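Local coordinates for sulfur oxidation protein SOXB (Thermus thermophilus, PDB 2WDD) that hydrolyses the sulfur-sulfur bond of a cysteine S-thiosulfonate in the sulfur oxidation pathway, using a centre of two manganese ions, at residues 32-37 against 127-132; 159-164 against 259-264; 309-314 against 329-334. All blocks are in the same frame, centred on the assembly; numbering follows the deposited sequence. Where two conformers were deposited one is given.

The three contacts show how a β-sheet framework delivers ligands to a two-metal centre. Interactions 1 and 2, centres about 8 Å apart, share one manganese ion and a metal-bound water; Gly130 O of the first lies 2.8 Å from His263 ND1 of the second, probably a hydrogen bond. Interaction 3 is structural. Its inner strand continues the sheet of interaction 1, where Tyr33 O stands 2.8 Å from Met313 N, their centres about 11 Å apart. Interactions 2 and 3 do not touch; their nearest atoms are about 10 Å apart, yet both reach the same sheet. The metals gather at one end of it, held by loops that follow its strands and a strand of the second sheet.

Interaction 1 (32-37 against 127-132); sequences LYFSDL and VLDGGD. With MN (manganese (II) ion), chain G; MN (manganese (II) ion), chain H.
Asp36 and Asp132 meet at the metals, just beyond two neighbouring parallel strands, 32-34 and 127-129, as fits the metallophosphoesterase fold expected for SoxB. The strands exchange backbone bonds in the parallel pattern: Leu128 N gives to Leu32 O, Phe34 N to Leu128 O, and Gly130 N to Phe34 O. Past the strand ends Asp36 N continues the pairing with a bond of 2.8 Å to Gly131 O. Phe34 holds its CG between the backbone N and the carbonyl carbon (chi1 65°), and its CE1 lies 3.7 Å from Asp129 CG, the ring and carboxylate planes 31° apart. Asp129 is itself fixed: OD1 accepts from Gly131 N in an Asx turn, and OD2 is bonded to Gln152.

Followed outward, Asp132 CB packs 3.3 Å from Asp36 OD1. CG lies just over 3 Å from both ions, and OD1 accepts a hydrogen bond from Trp164 N. OD2 bridges the metals, bonding the manganese ions of chains G and H at 2.2 Å each. Alongside, Asp36 OD1 binds only the chain G ion, at 2.1 Å, while its OD2 accepts from Ser35 OG, which comes from above the carboxylate plane. The two side chains lie side by side, pointing the same way, but their carboxylate planes are 84° apart. His38 and His288 add further ligands to the chain G ion.

Asp36 OD1 and Asp132 OD2 approach to 2.9 Å, a closeness that the shared cation probably makes tolerable. Water 2 bridges the chain G and chain H ions, consistent with hydrolysis by a metal-bound water.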
loop_
_atom_site.group_PDB
_atom_site.type_symbol
_atom_site.label_atom_id
_atom_site.label_comp_id
_atom_site.label_asym_id
_atom_site.label_seq_id
_atom_site.Cartn_x
_atom_site.Cartn_y
_atom_site.Cartn_z
ATOM N N LEU A 32 2.149 -16.581 8.936
ATOM C CA LEU A 32 2.414 -16.381 7.512
ATOM C C LEU A 32 1.596 -15.140 7.189
ATOM O O LEU A 32 0.362 -15.175 7.186
ATOM C CB LEU A 32 1.971 -17.585 6.687
ATOM C CG LEU A 32 2.691 -18.873 7.138
ATOM C CD1 LEU A 32 2.160 -20.112 6.405
ATOM C CD2 LEU A 32 4.215 -18.739 6.969
ATOM N N TYR A 33 2.299 -14.024 7.035
ATOM C CA TYR A 33 1.675 -12.719 6.925
ATOM C C TYR A 33 1.932 -12.002 5.608
ATOM O O TYR A 33 3.063 -11.922 5.139
ATOM C CB TYR A 33 2.228 -11.873 8.081
ATOM C CG TYR A 33 1.959 -10.394 8.009
ATOM C CD1 TYR A 33 0.659 -9.909 7.920
ATOM C CD2 TYR A 33 3.005 -9.467 8.139
ATOM C CE1 TYR A 33 0.405 -8.542 7.879
ATOM C CE2 TYR A 33 2.759 -8.100 8.105
ATOM C CZ TYR A 33 1.454 -7.648 7.985
ATOM O OH TYR A 33 1.205 -6.294 7.931
ATOM N N PHE A 34 0.872 -11.459 5.028
ATOM C CA PHE A 34 1.006 -10.614 3.845
ATOM C C PHE A 34 -0.009 -9.496 4.025
ATOM O O PHE A 34 -0.950 -9.626 4.807
ATOM C CB PHE A 34 0.771 -11.381 2.543
ATOM C CG PHE A 34 -0.632 -11.890 2.383
ATOM C CD1 PHE A 34 -1.572 -11.174 1.650
ATOM C CD2 PHE A 34 -1.018 -13.081 2.983
ATOM C CE1 PHE A 34 -2.876 -11.652 1.507
ATOM C CE2 PHE A 34 -2.325 -13.549 2.862
ATOM C CZ PHE A 34 -3.248 -12.841 2.101
ATOM N N SER A 35 0.196 -8.380 3.342
ATOM C CA SER A 35 -0.717 -7.260 3.494
ATOM C C SER A 35 -0.687 -6.434 2.224
ATOM O O SER A 35 0.243 -6.535 1.408
ATOM C CB SER A 35 -0.287 -6.385 4.679
ATOM O OG SER A 35 -1.257 -5.398 4.999
ATOM N N ASP A 36 -1.710 -5.615 2.062
ATOM C CA ASP A 36 -1.738 -4.679 0.953
ATOM C C ASP A 36 -1.586 -5.292 -0.435
ATOM O O ASP A 36 -0.972 -4.700 -1.333
ATOM C CB ASP A 36 -0.713 -3.568 1.196
ATOM C CG ASP A 36 -1.049 -2.745 2.440
ATOM O OD1 ASP A 36 -1.843 -1.792 2.346
ATOM O OD2 ASP A 36 -0.615 -3.134 3.540
ATOM N N LEU A 37 -2.207 -6.454 -0.625
ATOM C CA LEU A 37 -2.202 -7.117 -1.931
ATOM C C LEU A 37 -2.851 -6.231 -2.999
ATOM O O LEU A 37 -2.488 -6.309 -4.169
ATOM C CB LEU A 37 -2.964 -8.436 -1.832
ATOM C CG LEU A 37 -3.058 -9.321 -3.075
ATOM C CD1 LEU A 37 -1.695 -9.758 -3.571
ATOM C CD2 LEU A 37 -3.917 -10.532 -2.786
ATOM N N VAL A 127 -2.466 -17.923 8.977
ATOM C CA VAL A 127 -2.342 -17.098 7.783
ATOM C C VAL A 127 -3.061 -15.792 8.088
ATOM O O VAL A 127 -4.277 -15.776 8.328
ATOM C CB VAL A 127 -2.929 -17.810 6.553
ATOM C CG1 VAL A 127 -2.834 -16.899 5.329
ATOM C CG2 VAL A 127 -2.188 -19.128 6.288
ATOM N N LEU A 128 -2.302 -14.701 8.102
ATOM C CA LEU A 128 -2.850 -13.409 8.491
ATOM C C LEU A 128 -2.706 -12.422 7.362
ATOM O O LEU A 128 -1.619 -12.270 6.803
ATOM C CB LEU A 128 -2.101 -12.887 9.709
ATOM C CG LEU A 128 -2.149 -13.851 10.902
ATOM C CD1 LEU A 128 -1.328 -13.289 12.042
ATOM C CD2 LEU A 128 -3.598 -14.082 11.332
ATOM N N ASP A 129 -3.815 -11.763 7.036
ATOM C CA ASP A 129 -3.881 -10.785 5.951
ATOM C C ASP A 129 -4.073 -9.383 6.541
ATOM O O ASP A 129 -5.022 -9.133 7.288
ATOM C CB ASP A 129 -5.060 -11.158 5.066
ATOM C CG ASP A 129 -5.245 -10.212 3.904
ATOM O OD1 ASP A 129 -4.533 -9.186 3.829
ATOM O OD2 ASP A 129 -6.083 -10.535 3.045
ATOM N N GLY A 130 -3.140 -8.479 6.252
ATOM C CA GLY A 130 -3.174 -7.143 6.814
ATOM C C GLY A 130 -4.127 -6.132 6.194
ATOM O O GLY A 130 -4.134 -4.978 6.623
ATOM N N GLY A 131 -4.954 -6.544 5.235
ATOM C CA GLY A 131 -5.929 -5.625 4.657
ATOM C C GLY A 131 -5.457 -4.935 3.385
ATOM O O GLY A 131 -4.322 -5.122 2.949
ATOM N N ASP A 132 -6.332 -4.122 2.797
ATOM C CA ASP A 132 -6.099 -3.525 1.473
ATOM C C ASP A 132 -5.918 -4.688 0.520
ATOM O O ASP A 132 -4.986 -4.727 -0.282
ATOM C CB ASP A 132 -4.883 -2.602 1.440
ATOM C CG ASP A 132 -5.217 -1.197 1.892
ATOM O OD1 ASP A 132 -6.391 -0.945 2.233
ATOM O OD2 ASP A 132 -4.315 -0.341 1.904
HETATM MN MN MN G . -2.338 -0.322 0.932
HETATM MN MN MN H . -3.998 1.195 3.517
HETATM O O HOH W 1 -3.525 -8.065 1.449
HETATM O O HOH W 2 -2.304 1.284 2.255
#

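Interaction 2 (159-164 against 259-264). With MN (manganese (II) ion), chain H.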
loop_
_atom_site.group_PDB
_atom_site.type_symbol
_atom_site.label_atom_id
_atom_site.label_comp_id
_atom_site.label_asym_id
_atom_site.label_seq_id
_atom_site.Cartn_x
_atom_site.Cartn_y
_atom_site.Cartn_z
ATOM N N HIS A 159 -7.356 -14.608 9.467
ATOM C CA HIS A 159 -7.832 -13.297 9.892
ATOM C C HIS A 159 -7.451 -12.238 8.879
ATOM O O HIS A 159 -6.470 -12.388 8.150
ATOM C CB HIS A 159 -7.186 -12.878 11.212
ATOM C CG HIS A 159 -7.556 -13.742 12.375
ATOM N ND1 HIS A 159 -8.855 -13.867 12.823
ATOM C CD2 HIS A 159 -6.793 -14.483 13.214
ATOM C CE1 HIS A 159 -8.878 -14.670 13.874
ATOM N NE2 HIS A 159 -7.640 -15.049 14.137
ATOM N N MET A 160 -8.207 -11.143 8.876
ATOM C CA MET A 160 -7.853 -9.979 8.081
ATOM C C MET A 160 -8.358 -8.743 8.805
ATOM O O MET A 160 -9.236 -8.824 9.689
ATOM C CB MET A 160 -8.419 -10.032 6.661
ATOM C CG MET A 160 -9.818 -9.451 6.515
ATOM S SD MET A 160 -10.399 -9.472 4.755
ATOM C CE MET A 160 -9.610 -7.962 4.114
ATOM N N VAL A 161 -7.748 -7.607 8.475
ATOM C CA VAL A 161 -8.188 -6.304 8.937
ATOM C C VAL A 161 -8.486 -5.484 7.674
ATOM O O VAL A 161 -8.492 -6.041 6.563
ATOM C CB VAL A 161 -7.224 -5.628 9.919
ATOM C CG1 VAL A 161 -7.125 -6.465 11.202
ATOM C CG2 VAL A 161 -5.846 -5.409 9.304
ATOM N N SER A 162 -8.743 -4.187 7.823
ATOM C CA SER A 162 -9.182 -3.443 6.649
ATOM C C SER A 162 -8.789 -1.983 6.515
ATOM O O SER A 162 -8.393 -1.327 7.467
ATOM C CB SER A 162 -10.711 -3.499 6.617
ATOM O OG SER A 162 -11.247 -2.651 7.630
ATOM N N HIS A 163 -8.973 -1.493 5.292
ATOM C CA HIS A 163 -8.815 -0.095 4.940
ATOM C C HIS A 163 -9.579 0.175 3.639
ATOM O O HIS A 163 -10.761 0.562 3.683
ATOM C CB HIS A 163 -7.360 0.350 4.844
ATOM C CG HIS A 163 -7.196 1.718 4.246
ATOM N ND1 HIS A 163 -5.993 2.175 3.755
ATOM C CD2 HIS A 163 -8.097 2.705 4.013
ATOM C CE1 HIS A 163 -6.153 3.390 3.257
ATOM N NE2 HIS A 163 -7.424 3.733 3.394
ATOM N N TRP A 164 -8.947 -0.082 2.488
ATOM C CA TRP A 164 -9.601 0.185 1.197
ATOM C C TRP A 164 -10.832 -0.662 0.933
ATOM O O TRP A 164 -11.630 -0.338 0.063
ATOM C CB TRP A 164 -8.618 0.078 0.024
ATOM C CG TRP A 164 -7.797 1.324 -0.160
ATOM C CD1 TRP A 164 -6.630 1.646 0.479
ATOM C CD2 TRP A 164 -8.047 2.374 -1.090
ATOM N NE1 TRP A 164 -6.164 2.864 0.036
ATOM C CE2 TRP A 164 -7.021 3.329 -0.933
ATOM C CE3 TRP A 164 -9.069 2.621 -2.016
ATOM C CZ2 TRP A 164 -6.995 4.522 -1.659
ATOM C CZ3 TRP A 164 -9.027 3.803 -2.743
ATOM C CH2 TRP A 164 -8.002 4.734 -2.557
ATOM N N VAL A 259 -0.380 -10.325 19.521
ATOM C CA VAL A 259 0.056 -9.845 18.213
ATOM C C VAL A 259 -1.007 -8.879 17.703
ATOM O O VAL A 259 -2.185 -9.229 17.684
ATOM C CB VAL A 259 0.196 -11.017 17.215
ATOM C CG1 VAL A 259 0.634 -10.509 15.828
ATOM C CG2 VAL A 259 1.154 -12.080 17.752
ATOM N N LEU A 260 -0.596 -7.685 17.277
ATOM C CA LEU A 260 -1.541 -6.731 16.700
ATOM C C LEU A 260 -1.413 -6.800 15.176
ATOM O O LEU A 260 -0.354 -6.508 14.647
ATOM C CB LEU A 260 -1.253 -5.296 17.168
ATOM C CG LEU A 260 -2.166 -4.221 16.551
ATOM C CD1 LEU A 260 -3.596 -4.379 17.083
ATOM C CD2 LEU A 260 -1.645 -2.832 16.844
ATOM N N LEU A 261 -2.476 -7.230 14.491
ATOM C CA LEU A 261 -2.534 -7.284 13.024
ATOM C C LEU A 261 -3.094 -5.911 12.670
ATOM O O LEU A 261 -4.274 -5.637 12.893
ATOM C CB LEU A 261 -3.521 -8.369 12.575
ATOM C CG LEU A 261 -3.745 -8.585 11.076
ATOM C CD1 LEU A 261 -2.439 -8.890 10.352
ATOM C CD2 LEU A 261 -4.737 -9.721 10.885
ATOM N N SER A 262 -2.207 -5.017 12.247
ATOM C CA SER A 262 -2.537 -3.609 12.090
ATOM C C SER A 262 -2.603 -3.044 10.685
ATOM O O SER A 262 -1.802 -3.397 9.809
ATOM C CB SER A 262 -1.453 -2.808 12.820
ATOM O OG SER A 262 -1.762 -1.429 12.872
ATOM N N HIS A 263 -3.513 -2.090 10.509
ATOM C CA HIS A 263 -3.566 -1.309 9.282
ATOM C C HIS A 263 -3.516 0.172 9.668
ATOM O O HIS A 263 -4.118 1.007 9.003
ATOM C CB HIS A 263 -4.767 -1.610 8.383
ATOM C CG HIS A 263 -4.502 -1.296 6.944
ATOM N ND1 HIS A 263 -4.156 -2.264 6.021
ATOM C CD2 HIS A 263 -4.430 -0.109 6.293
ATOM C CE1 HIS A 263 -3.899 -1.683 4.860
ATOM N NE2 HIS A 263 -4.062 -0.380 4.997
ATOM N N ASN A 264 -2.765 0.490 10.721
ATOM C CA ASN A 264 -2.617 1.879 11.160
ATOM C C ASN A 264 -1.595 2.644 10.328
ATOM O O ASN A 264 -1.649 3.873 10.275
ATOM C CB ASN A 264 -2.090 1.956 12.609
ATOM C CG ASN A 264 -3.133 1.620 13.658
ATOM O OD1 ASN A 264 -4.286 2.022 13.567
ATOM N ND2 ASN A 264 -2.685 0.968 14.733
HETATM MN MN MN H . -3.998 1.195 3.517
HETATM O O HOH W 2 -2.304 1.284 2.255
#
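His163 and His263 meet at the manganese of chain H, where two β-sheets of the metallophosphoesterase-like fold face each other. Segment 159-164 starts on the weakly bonded strand 159-160 of one sheet, and 259-264 ends strand 257-262 of the other; their touching parts run 12° apart, with no hydrogen bond between them. Val161 crosses Leu261 obliquely, Val161 CG1 resting 4.0 Å from Leu261 CG and 3.4 Å from Leu261 O. Leu261 CD2 reaches His159 CB, while Val161 CG2 lies 4.1 Å from His263 CB.

The side chains of His163 and His263 cross at about a right angle, but the planes of the His163 and His263 rings stand 62° apart, an oblique pair. His163 CB sits over a face of the His263 ring in a CH-pi contact, 3.6 Å from its centroid. His263 NE2 lies at the edge of the His163 ring. His163 CG is anti to the backbone N (chi1 170°), and from there ND1 reaches the ion. Second-shell partners hold both rings: His226 at His163 NE2 and, probably, Gly130 O at His263 ND1. Asp132 and His286 complete the protein ligands; His163 ND1 and His263 NE2 each bind the manganese at 2.2 Å.

Interaction 3 (309-314 against 329-334)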
loop_
_atom_site.group_PDB
_atom_site.type_symbol
_atom_site.label_atom_id
_atom_site.label_comp_id
_atom_site.label_asym_id
_atom_site.label_seq_id
_atom_site.Cartn_x
_atom_site.Cartn_y
_atom_site.Cartn_z
ATOM N N GLY A 309 1.474 -8.471 -3.220
ATOM C CA GLY A 309 1.818 -9.888 -3.250
ATOM C C GLY A 309 3.302 -10.174 -3.401
ATOM O O GLY A 309 3.709 -11.307 -3.691
ATOM N N LYS A 310 4.133 -9.159 -3.213
ATOM C CA LYS A 310 5.548 -9.391 -3.454
ATOM C C LYS A 310 6.263 -10.293 -2.474
ATOM O O LYS A 310 7.253 -10.936 -2.838
ATOM C CB LYS A 310 6.312 -8.092 -3.717
ATOM C CG LYS A 310 6.580 -7.227 -2.510
ATOM C CD LYS A 310 7.084 -5.832 -2.944
ATOM C CE LYS A 310 8.474 -5.882 -3.579
ATOM N NZ LYS A 310 9.051 -4.504 -3.853
ATOM N N ALA A 311 5.776 -10.345 -1.239
ATOM C CA ALA A 311 6.439 -11.126 -0.212
ATOM C C ALA A 311 5.473 -11.763 0.761
ATOM O O ALA A 311 4.410 -11.221 1.054
ATOM C CB ALA A 311 7.406 -10.233 0.556
ATOM N N LEU A 312 5.895 -12.892 1.322
ATOM C CA LEU A 312 5.161 -13.537 2.387
ATOM C C LEU A 312 6.126 -13.459 3.562
ATOM O O LEU A 312 7.281 -13.881 3.451
ATOM C CB LEU A 312 4.885 -15.006 2.064
ATOM C CG LEU A 312 4.141 -15.702 3.208
ATOM C CD1 LEU A 312 2.697 -15.188 3.308
ATOM C CD2 LEU A 312 4.158 -17.225 3.010
ATOM N N MET A 313 5.693 -12.829 4.645
ATOM C CA MET A 313 6.547 -12.707 5.815
ATOM C C MET A 313 6.304 -13.895 6.721
ATOM O O MET A 313 5.180 -14.109 7.180
ATOM C CB MET A 313 6.265 -11.413 6.577
ATOM C CG MET A 313 7.217 -10.290 6.198
ATOM S SD MET A 313 7.288 -9.950 4.437
ATOM C CE MET A 313 5.575 -9.371 4.149
ATOM N N ARG A 314 7.351 -14.680 6.972
ATOM C CA ARG A 314 7.213 -15.817 7.863
ATOM C C ARG A 314 7.796 -15.425 9.205
ATOM O O ARG A 314 8.974 -15.063 9.303
ATOM C CB ARG A 314 7.916 -17.061 7.324
ATOM C CG ARG A 314 7.874 -18.220 8.330
ATOM C CD ARG A 314 8.383 -19.544 7.760
ATOM N NE ARG A 314 8.594 -20.487 8.861
ATOM C CZ ARG A 314 8.928 -21.763 8.713
ATOM N NH1 ARG A 314 9.062 -22.283 7.504
ATOM N NH2 ARG A 314 9.125 -22.518 9.786
ATOM N N VAL A 329 12.321 -13.916 11.755
ATOM C CA VAL A 329 11.565 -13.256 10.699
ATOM C C VAL A 329 12.270 -13.500 9.381
ATOM O O VAL A 329 13.487 -13.303 9.266
ATOM C CB VAL A 329 11.492 -11.733 10.964
ATOM C CG1 VAL A 329 10.871 -11.004 9.774
ATOM C CG2 VAL A 329 10.746 -11.433 12.267
ATOM N N ARG A 330 11.512 -13.926 8.378
ATOM C CA ARG A 330 12.061 -14.119 7.054
ATOM C C ARG A 330 11.106 -13.546 6.028
ATOM O O ARG A 330 9.934 -13.895 6.011
ATOM C CB ARG A 330 12.302 -15.597 6.756
ATOM C CG ARG A 330 13.412 -16.209 7.596
ATOM C CD ARG A 330 14.771 -15.626 7.233
ATOM N NE ARG A 330 15.852 -16.302 7.952
ATOM C CZ ARG A 330 16.331 -15.888 9.120
ATOM N NH1 ARG A 330 15.832 -14.800 9.688
ATOM N NH2 ARG A 330 17.310 -16.558 9.718
ATOM N N VAL A 331 11.628 -12.681 5.167
ATOM C CA VAL A 331 10.852 -12.133 4.065
ATOM C C VAL A 331 11.030 -13.125 2.926
ATOM O O VAL A 331 12.139 -13.282 2.402
ATOM C CB VAL A 331 11.393 -10.742 3.659
ATOM C CG1 VAL A 331 10.747 -10.288 2.328
ATOM C CG2 VAL A 331 11.137 -9.721 4.777
ATOM N N LEU A 332 9.960 -13.829 2.569
ATOM C CA LEU A 332 10.027 -14.817 1.487
ATOM C C LEU A 332 9.545 -14.216 0.167
ATOM O O LEU A 332 8.369 -13.896 0.009
ATOM C CB LEU A 332 9.196 -16.049 1.831
ATOM C CG LEU A 332 9.492 -16.672 3.192
ATOM C CD1 LEU A 332 8.534 -17.827 3.458
ATOM C CD2 LEU A 332 10.950 -17.142 3.259
ATOM N N PRO A 333 10.456 -14.049 -0.801
ATOM C CA PRO A 333 10.014 -13.465 -2.072
ATOM C C PRO A 333 9.005 -14.344 -2.819
ATOM O O PRO A 333 9.195 -15.556 -2.958
ATOM C CB PRO A 333 11.321 -13.328 -2.878
ATOM C CG PRO A 333 12.434 -13.441 -1.847
ATOM C CD PRO A 333 11.891 -14.376 -0.805
ATOM N N VAL A 334 7.912 -13.738 -3.274
ATOM C CA VAL A 334 6.923 -14.459 -4.079
ATOM C C VAL A 334 7.347 -14.320 -5.542
ATOM O O VAL A 334 7.028 -13.327 -6.210
ATOM C CB VAL A 334 5.496 -13.916 -3.853
ATOM C CG1 VAL A 334 4.496 -14.696 -4.701
ATOM C CG2 VAL A 334 5.117 -14.017 -2.394
#
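A β-hairpin, strand 311-320 turning back into strand 323-333, brings Leu312 opposite Leu332 and Arg314 opposite Arg330 in antiparallel hydrogen-bonded pairs. Leu312 N reaches Leu332 O at 3.0 Å, and Leu332 N returns a bond of 2.8 Å to Leu312 O; Arg314 and Arg330 exchange a similar pair. Met313-Val331, between them, and Ala311-Pro333, beyond Leu312-Leu332, are non-hydrogen-bonded pairs. Proline, which has no N-H to give, fits such a position because its nitrogen is turned from the partner strand.

One face carries Ala311, Met313, Val331 and Pro333. Ala311 CB touches Val331 CG1 at 3.8 Å, and the bent Met313 chain (chi2 54°) lays SD 3.9 Å from Val331 CG2, the two side chains side by side. Helix 81-86 packs on this face through Leu82 and Leu85. The other face, with Leu312, Leu332 and Arg314, meets helix 104-120. There Leu332 CD1 lies 4.0 Å from Arg314 CB, while the rest of the arginine runs extended to a salt bridge with Asp316 and a hydrogen bond with Gln114.

At the open end of the hairpin, Val334 N bonds Lys310 O at 2.9 Å. The Val334 side chain turns toward the other segment, its CB 3.2 Å from Gly309 O. Lys310 leads away, its NZ paired with Glu48.

Strand 29-34 is followed across the sheet by 311-320, antiparallel to it, and then by 323-333, the outermost strand of the chain's sheet on this side: the arrangement is that of an edge hairpin of a mixed β-sheet, covered here by a helix on each face.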